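Local structure of protein - conserved hypothetical (Bacillus anthracis, 4LES) at residues R93-K98 with S154-K159. The protein is a conserved hypothetical protein of unknown function, with a mainly beta fold that includes a four-stranded antiparallel sheet. Sequence-based numbering, arbitrary orientation.
Sequences RDKVGK and SYDVEK. With PO4 (phosphate ion), chain E.
E158, in the last turn of helix 149-158, reaches across to R93 and G97, where strand 83-96 leaves the four-stranded antiparallel sheet and the chain turns a corner. Its CB lies 3.6 Å from the carbonyl O of G97. CG, set anti to the backbone N (chi1 176°), runs on past that same oxygen, and the extended chain carries the carboxylate over the bend. There OE1 accepts the backbone N-H of G97, 2.8 Å from N to OE1 and fairly straight, with the donor standing above the carboxylate plane. OE2 goes the other way, into a salt bridge 2.5 Å from R93 NH1. One glutamate thus ties the helix end both to the turning backbone and to the end of the strand before it.

Two contacts fix the rotation of the R93 guanidinium: the NE bond to K95 O, in its plane, and the Y155 ring over one face. NE points almost perfectly straight at K95 O, 2.9 Å away, closing a local loop around D94. Y155 CE1 sits over the face, with ring and guanidinium planes nearly perpendicular (86°), so the ring presents its edge. On the apolar side of the contact, V96 CG1 packs 3.9 Å from Y155 CD1, and V96 CG2 meets S154 CB. The phenol OH of Y155 carries on to the sheet, where it hydrogen-bonds E116, while K98 CG rests against E158 CA, and its CE reaches V157 CG1.

A phosphate, probably from the crystallisation liquor, sits among R93, K159 and R89. K159 NZ gives it a weak hydrogen bond through O3, and R93 NH2 lies 3.0 Å from phosphate O1, at the edge of the guanidinium.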
loop_
_atom_site.group_PDB
_atom_site.type_symbol
_atom_site.label_atom_id
_atom_site.label_comp_id
_atom_site.label_asym_id
_atom_site.label_seq_id
_atom_site.Cartn_x
_atom_site.Cartn_y
_atom_site.Cartn_z
ATOM N N ARG A 93 5.469 10.609 1.532
ATOM C CA ARG A 93 6.042 11.161 2.764
ATOM C C ARG A 93 7.539 11.006 2.943
ATOM O O ARG A 93 8.178 10.206 2.289
ATOM C CB ARG A 93 5.302 10.616 3.992
ATOM C CG ARG A 93 5.144 9.117 4.059
ATOM C CD ARG A 93 3.992 8.736 4.982
ATOM N NE ARG A 93 4.358 8.793 6.381
ATOM C CZ ARG A 93 3.511 8.943 7.396
ATOM N NH1 ARG A 93 3.986 8.972 8.628
ATOM N NH2 ARG A 93 2.213 9.098 7.205
ATOM N N ASP A 94 8.062 11.814 3.856
ATOM C CA ASP A 94 9.501 11.882 4.195
ATOM C C ASP A 94 9.997 10.821 5.182
ATOM O O ASP A 94 11.192 10.657 5.350
ATOM C CB ASP A 94 9.803 13.255 4.808
ATOM C CG ASP A 94 8.979 13.530 6.090
ATOM O OD1 ASP A 94 7.883 12.935 6.273
ATOM O OD2 ASP A 94 9.416 14.360 6.912
ATOM N N LYS A 95 9.092 10.127 5.862
ATOM C CA LYS A 95 9.502 9.119 6.831
ATOM C C LYS A 95 8.345 8.236 7.299
ATOM O O LYS A 95 7.161 8.553 7.073
ATOM C CB LYS A 95 10.136 9.788 8.058
ATOM C CG LYS A 95 9.159 10.652 8.835
ATOM C CD LYS A 95 9.770 11.291 10.073
ATOM C CE LYS A 95 8.696 12.092 10.799
ATOM N NZ LYS A 95 9.187 12.718 12.052
ATOM N N VAL A 96 8.709 7.117 7.934
ATOM C CA VAL A 96 7.750 6.172 8.527
ATOM C C VAL A 96 8.301 5.739 9.881
ATOM O O VAL A 96 9.508 5.818 10.108
ATOM C CB VAL A 96 7.471 4.917 7.637
ATOM C CG1 VAL A 96 6.762 5.304 6.348
ATOM C CG2 VAL A 96 8.750 4.131 7.357
ATOM N N GLY A 97 7.417 5.311 10.779
ATOM C CA GLY A 97 7.821 4.826 12.105
ATOM C C GLY A 97 7.255 5.631 13.257
ATOM O O GLY A 97 6.412 6.512 13.054
ATOM N N LYS A 98 7.698 5.292 14.471
ATOM C CA LYS A 98 7.304 5.997 15.702
ATOM C C LYS A 98 8.541 6.397 16.457
ATOM O O LYS A 98 9.592 5.771 16.333
ATOM C CB LYS A 98 6.489 5.133 16.661
ATOM C CG LYS A 98 5.163 4.629 16.143
ATOM C CD LYS A 98 4.277 4.217 17.301
ATOM C CE LYS A 98 4.913 3.136 18.142
ATOM N NZ LYS A 98 4.227 3.086 19.452
ATOM N N SER A 154 7.338 -0.796 9.619
ATOM C CA SER A 154 7.452 0.392 10.474
ATOM C C SER A 154 6.195 1.221 10.368
ATOM O O SER A 154 5.706 1.747 11.370
ATOM C CB SER A 154 8.629 1.252 10.052
ATOM O OG SER A 154 9.779 0.449 9.940
ATOM N N TYR A 155 5.680 1.340 9.147
ATOM C CA TYR A 155 4.455 2.102 8.909
ATOM C C TYR A 155 3.279 1.424 9.580
ATOM O O TYR A 155 2.391 2.096 10.086
ATOM C CB TYR A 155 4.177 2.269 7.425
ATOM C CG TYR A 155 2.959 3.106 7.147
ATOM C CD1 TYR A 155 3.035 4.489 7.160
ATOM C CD2 TYR A 155 1.731 2.518 6.903
ATOM C CE1 TYR A 155 1.920 5.266 6.903
ATOM C CE2 TYR A 155 0.609 3.282 6.658
ATOM C CZ TYR A 155 0.711 4.663 6.658
ATOM O OH TYR A 155 -0.390 5.432 6.414
ATOM N N ASP A 156 3.283 0.093 9.595
ATOM C CA ASP A 156 2.202 -0.662 10.240
ATOM C C ASP A 156 2.200 -0.458 11.758
ATOM O O ASP A 156 1.130 -0.270 12.343
ATOM C CB ASP A 156 2.270 -2.142 9.879
ATOM C CG ASP A 156 1.917 -2.407 8.407
ATOM O OD1 ASP A 156 1.288 -1.545 7.746
ATOM O OD2 ASP A 156 2.264 -3.497 7.912
ATOM N N VAL A 157 3.378 -0.497 12.388
ATOM C CA VAL A 157 3.487 -0.221 13.829
ATOM C C VAL A 157 3.118 1.254 14.064
ATOM O O VAL A 157 2.388 1.583 14.997
ATOM C CB VAL A 157 4.897 -0.520 14.397
ATOM C CG1 VAL A 157 4.990 -0.095 15.863
ATOM C CG2 VAL A 157 5.218 -2.004 14.258
ATOM N N GLU A 158 3.612 2.133 13.204
ATOM C CA GLU A 158 3.268 3.536 13.286
ATOM C C GLU A 158 1.743 3.720 13.394
ATOM O O GLU A 158 1.269 4.563 14.154
ATOM C CB GLU A 158 3.798 4.274 12.066
ATOM C CG GLU A 158 3.402 5.738 12.031
ATOM C CD GLU A 158 3.871 6.439 10.787
ATOM O OE1 GLU A 158 4.723 5.891 10.063
ATOM O OE2 GLU A 158 3.376 7.546 10.541
ATOM N N LYS A 159 0.987 2.919 12.645
ATOM C CA LYS A 159 -0.481 3.011 12.648
ATOM C C LYS A 159 -1.189 2.116 13.675
ATOM O O LYS A 159 -2.414 2.039 13.668
ATOM C CB LYS A 159 -1.028 2.711 11.231
ATOM C CG LYS A 159 -0.571 3.717 10.168
ATOM C CD LYS A 159 -1.038 5.133 10.500
ATOM C CE LYS A 159 -0.357 6.172 9.629
ATOM N NZ LYS A 159 -0.692 7.566 10.039
HETATM P P PO4 E . -1.334 10.410 8.146
HETATM O O1 PO4 E . -0.733 9.510 7.088
HETATM O O2 PO4 E . -1.838 11.694 7.545
HETATM O O3 PO4 E . -2.486 9.682 8.763
HETATM O O4 PO4 E . -0.297 10.727 9.188
#